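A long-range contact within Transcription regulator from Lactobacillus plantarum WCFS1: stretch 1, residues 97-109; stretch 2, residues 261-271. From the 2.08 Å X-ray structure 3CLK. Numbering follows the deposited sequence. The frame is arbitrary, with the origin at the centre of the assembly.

Stretch 1 97-109: GFDDDRPFISSDD
Stretch 2, residues 261-271: RIVSQQFIPVN

The side chain of Gln265 acts as a clamp on the loop that precedes its partner strand: its single amide nitrogen, NE2, donates both to Asp100 O (2.7 Å) and to Arg102 O (2.8 Å). An m, t rotamer with chi3 at -49° brings the amide to these two carbonyls, and a water that donates to Asp100 O (2.9 Å) and to Gln265 OE1 (3.2 Å) engages the other end of the amide. The loop is also braced from within. Asp100 (chi1 p) accepts from Arg102, whose NH2 lies 2.7 Å from Asp100 OD2 in a salt bridge; Arg102 begins t, t.

Beyond the clamp, the chain extends into a short parallel pairing, with strand axes 4.8 Å apart and inclined by 5°. Phe104 pairs with Gln265, Ile105 with Gln266 and Ser106 with Phe267, at CA-CA distances of 4.8, 4.8 and 5.2 Å. Phi/psi values are extended, for example -155/158 at Phe104, -165/-172 at Ser106 and -123/123 at Gln265. The hydrogen bonds alternate in direction, as a parallel ladder requires: Phe104 N to Ser264 O (3.2 Å), Gln266 N to Phe104 O (2.9 Å), Ser106 N to Gln266 O (3.1 Å) and Ile268 N to Ser106 O (2.7 Å). Phe267 CA adds a CA-H...O contact to Ser106 O at 3.0 Å.

Phe104, Ser106, Gln265 and Phe267 share one face of the sheet. The buried Phe104 ring (chi1 p, chi2 73°) receives Gln265 CB over one face, 4.0 Å from its centroid, so the glutamine contributes aliphatic packing as well as amide hydrogen bonds. Phe267 (chi1 m, chi2 -35°) meets Phe104 obliquely, with CE1 to CE1 at 3.7 Å and planes at 45°. Asp108 CA lies over a face of the Phe267 ring, 3.9 Å from its centroid, a CH-pi contact on a phenylalanine that remains exposed. Ser106 lies beside the two rings, its OG 4.3 Å from Phe267 CE1, and this OG (chi1 p) donates to Ser107 O at 3.3 Å.

The opposite face carries Ile105 (m, t) and Gln266 (t, t). Ile105 CG2 packs 3.8 Å from Ile268 CG1, the latter residue being m, m, which makes a buried aliphatic contact. At the start of the pairing, Pro103 CB lies 4.1 Å from Ile262 CG2. Past the strands, Ser107 OG approaches Val270 CG1 to 3.3 Å, and a water accepts from Asp108 N (2.9 Å) while donating to Ile268 O (2.6 Å). Altogether the two stretches bury 753 Å², both sides summed.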

# COMPACT_ATOMS: atom_id res chain seq x y z
N GLY B 97 -3.54 18.92 -8.54
CA GLY B 97 -4.06 20.18 -9.07
C GLY B 97 -3.21 20.65 -10.24
O GLY B 97 -2.13 20.11 -10.48
N PHE B 98 -3.69 21.66 -10.95
CA PHE B 98 -2.99 22.19 -12.11
C PHE B 98 -3.15 23.70 -12.22
O PHE B 98 -4.10 24.27 -11.68
CB PHE B 98 -3.53 21.54 -13.39
CG PHE B 98 -3.34 20.06 -13.44
CD1 PHE B 98 -2.12 19.52 -13.83
CD2 PHE B 98 -4.37 19.20 -13.10
CE1 PHE B 98 -1.93 18.14 -13.88
CE2 PHE B 98 -4.20 17.82 -13.15
CZ PHE B 98 -2.98 17.29 -13.55
N ASP B 99 -2.23 24.34 -12.93
CA ASP B 99 -2.28 25.78 -13.12
C ASP B 99 -3.31 26.17 -14.18
O ASP B 99 -3.92 27.23 -14.09
CB ASP B 99 -0.91 26.33 -13.51
CG ASP B 99 0.07 26.34 -12.35
OD1 ASP B 99 -0.21 27.04 -11.35
OD2 ASP B 99 1.11 25.65 -12.44
N ASP B 100 -3.50 25.30 -15.17
CA ASP B 100 -4.45 25.57 -16.25
C ASP B 100 -5.89 25.25 -15.85
O ASP B 100 -6.20 25.15 -14.66
CB ASP B 100 -4.09 24.80 -17.52
CG ASP B 100 -4.07 23.30 -17.31
OD1 ASP B 100 -4.87 22.81 -16.48
OD2 ASP B 100 -3.28 22.61 -17.98
N ASP B 101 -6.77 25.10 -16.84
CA ASP B 101 -8.18 24.81 -16.60
C ASP B 101 -8.56 23.34 -16.71
O ASP B 101 -9.74 22.99 -16.79
CB ASP B 101 -9.05 25.64 -17.55
CG ASP B 101 -8.54 25.62 -18.98
OD1 ASP B 101 -8.36 24.51 -19.53
OD2 ASP B 101 -8.31 26.71 -19.55
N ARG B 102 -7.55 22.48 -16.72
CA ARG B 102 -7.75 21.04 -16.79
C ARG B 102 -8.64 20.65 -15.60
O ARG B 102 -8.45 21.15 -14.50
CB ARG B 102 -6.39 20.36 -16.66
CG ARG B 102 -6.36 18.87 -16.82
CD ARG B 102 -4.92 18.41 -16.65
NE ARG B 102 -3.97 19.47 -16.98
CZ ARG B 102 -2.68 19.27 -17.25
NH1 ARG B 102 -2.19 18.04 -17.24
NH2 ARG B 102 -1.89 20.29 -17.53
N PRO B 103 -9.63 19.77 -15.82
CA PRO B 103 -10.51 19.37 -14.71
C PRO B 103 -9.78 18.50 -13.68
O PRO B 103 -9.07 17.57 -14.04
CB PRO B 103 -11.63 18.61 -15.42
CG PRO B 103 -10.91 18.00 -16.59
CD PRO B 103 -10.04 19.13 -17.08
N PHE B 104 -9.96 18.82 -12.41
CA PHE B 104 -9.32 18.04 -11.36
C PHE B 104 -10.07 18.13 -10.04
O PHE B 104 -10.85 19.05 -9.81
CB PHE B 104 -7.86 18.49 -11.17
CG PHE B 104 -7.71 19.83 -10.48
CD1 PHE B 104 -7.95 19.96 -9.12
CD2 PHE B 104 -7.29 20.95 -11.20
CE1 PHE B 104 -7.77 21.18 -8.48
CE2 PHE B 104 -7.11 22.17 -10.58
CZ PHE B 104 -7.35 22.30 -9.21
N ILE B 105 -9.84 17.13 -9.20
CA ILE B 105 -10.43 17.06 -7.88
C ILE B 105 -9.28 16.64 -6.98
O ILE B 105 -8.68 15.57 -7.17
CB ILE B 105 -11.51 15.99 -7.80
CG1 ILE B 105 -12.67 16.36 -8.73
CG2 ILE B 105 -11.98 15.83 -6.36
CD1 ILE B 105 -13.70 15.26 -8.89
N SER B 106 -8.95 17.48 -6.00
CA SER B 106 -7.86 17.19 -5.09
C SER B 106 -7.93 18.11 -3.88
O SER B 106 -8.89 18.85 -3.71
CB SER B 106 -6.52 17.39 -5.78
OG SER B 106 -6.33 18.76 -6.12
N SER B 107 -6.89 18.04 -3.05
CA SER B 107 -6.80 18.88 -1.87
C SER B 107 -6.15 20.19 -2.27
O SER B 107 -5.55 20.29 -3.35
CB SER B 107 -5.93 18.21 -0.79
OG SER B 107 -6.50 17.01 -0.32
N ASP B 108 -6.27 21.19 -1.41
CA ASP B 108 -5.64 22.48 -1.66
C ASP B 108 -4.23 22.28 -1.12
O ASP B 108 -4.00 22.38 0.09
CB ASP B 108 -6.35 23.57 -0.87
CG ASP B 108 -5.78 24.94 -1.14
OD1 ASP B 108 -4.54 25.05 -1.27
OD2 ASP B 108 -6.56 25.90 -1.20
N ASP B 109 -3.29 21.97 -2.01
CA ASP B 109 -1.92 21.72 -1.59
C ASP B 109 -1.30 22.84 -0.78
O ASP B 109 -0.62 22.59 0.21
CB ASP B 109 -1.04 21.40 -2.80
CG ASP B 109 -1.31 20.02 -3.36
OD1 ASP B 109 -1.08 19.03 -2.63
OD2 ASP B 109 -1.76 19.92 -4.51
N ARG B 261 -18.50 15.78 -21.02
CA ARG B 261 -17.26 16.52 -20.77
C ARG B 261 -17.27 17.08 -19.35
O ARG B 261 -18.33 17.45 -18.83
CB ARG B 261 -17.11 17.67 -21.76
CG ARG B 261 -16.90 17.26 -23.20
CD ARG B 261 -16.63 18.47 -24.07
NE ARG B 261 -16.35 18.11 -25.46
CZ ARG B 261 -15.98 18.98 -26.40
NH1 ARG B 261 -15.83 20.26 -26.11
NH2 ARG B 261 -15.74 18.55 -27.63
N ILE B 262 -16.10 17.15 -18.74
CA ILE B 262 -15.96 17.67 -17.38
C ILE B 262 -14.99 18.86 -17.39
O ILE B 262 -13.90 18.77 -17.95
CB ILE B 262 -15.43 16.58 -16.43
CG1 ILE B 262 -16.34 15.34 -16.53
CG2 ILE B 262 -15.40 17.09 -15.00
CD1 ILE B 262 -15.92 14.18 -15.65
N VAL B 263 -15.38 19.97 -16.77
CA VAL B 263 -14.52 21.15 -16.76
C VAL B 263 -14.30 21.76 -15.38
O VAL B 263 -13.61 22.76 -15.25
CB VAL B 263 -15.09 22.27 -17.67
CG1 VAL B 263 -15.28 21.74 -19.09
CG2 VAL B 263 -16.41 22.78 -17.11
N SER B 264 -14.88 21.16 -14.34
CA SER B 264 -14.73 21.70 -13.00
C SER B 264 -13.41 21.33 -12.31
O SER B 264 -12.84 20.27 -12.54
CB SER B 264 -15.89 21.25 -12.12
OG SER B 264 -15.92 19.84 -11.99
N GLN B 265 -12.95 22.25 -11.46
CA GLN B 265 -11.73 22.07 -10.67
C GLN B 265 -12.22 22.25 -9.24
O GLN B 265 -12.79 23.30 -8.90
CB GLN B 265 -10.69 23.14 -11.02
CG GLN B 265 -10.31 23.18 -12.49
CD GLN B 265 -9.18 24.15 -12.76
OE1 GLN B 265 -9.22 25.30 -12.32
NE2 GLN B 265 -8.17 23.70 -13.50
N GLN B 266 -12.00 21.25 -8.40
CA GLN B 266 -12.50 21.31 -7.03
C GLN B 266 -11.48 20.92 -5.96
O GLN B 266 -10.59 20.10 -6.19
CB GLN B 266 -13.71 20.39 -6.93
CG GLN B 266 -14.66 20.67 -5.80
CD GLN B 266 -15.80 19.67 -5.77
OE1 GLN B 266 -16.28 19.25 -6.82
NE2 GLN B 266 -16.23 19.29 -4.57
N PHE B 267 -11.61 21.52 -4.78
CA PHE B 267 -10.73 21.23 -3.66
C PHE B 267 -11.51 20.51 -2.57
O PHE B 267 -12.56 20.97 -2.15
CB PHE B 267 -10.14 22.51 -3.05
CG PHE B 267 -9.03 23.12 -3.85
CD1 PHE B 267 -8.12 22.32 -4.53
CD2 PHE B 267 -8.84 24.50 -3.86
CE1 PHE B 267 -7.05 22.88 -5.22
CE2 PHE B 267 -7.77 25.07 -4.54
CZ PHE B 267 -6.87 24.26 -5.22
N ILE B 268 -10.99 19.37 -2.13
CA ILE B 268 -11.63 18.60 -1.07
C ILE B 268 -10.90 19.00 0.21
O ILE B 268 -9.67 18.90 0.29
CB ILE B 268 -11.48 17.09 -1.29
CG1 ILE B 268 -12.05 16.70 -2.66
CG2 ILE B 268 -12.20 16.32 -0.18
CD1 ILE B 268 -13.56 16.86 -2.78
N PRO B 269 -11.65 19.46 1.22
CA PRO B 269 -11.03 19.87 2.49
C PRO B 269 -10.19 18.76 3.14
O PRO B 269 -10.46 17.58 2.96
CB PRO B 269 -12.24 20.24 3.36
CG PRO B 269 -13.28 20.66 2.34
CD PRO B 269 -13.11 19.62 1.27
N VAL B 270 -9.15 19.16 3.86
CA VAL B 270 -8.30 18.22 4.58
C VAL B 270 -8.51 18.51 6.07
O VAL B 270 -8.98 19.59 6.44
CB VAL B 270 -6.79 18.40 4.28
CG1 VAL B 270 -6.52 18.13 2.80
CG2 VAL B 270 -6.33 19.78 4.70
N ASN B 271 -8.16 17.55 6.92
CA ASN B 271 -8.33 17.73 8.35
C ASN B 271 -7.20 17.12 9.15
O ASN B 271 -6.78 16.00 8.90
CB ASN B 271 -9.64 17.09 8.81
CG ASN B 271 -10.84 17.62 8.07
OD1 ASN B 271 -11.03 17.32 6.89
ND2 ASN B 271 -11.65 18.43 8.74
O HOH W 1 -7.39 27.63 -13.60
O HOH W 2 -8.92 16.27 1.09
O HOH W 3 -7.87 20.62 0.95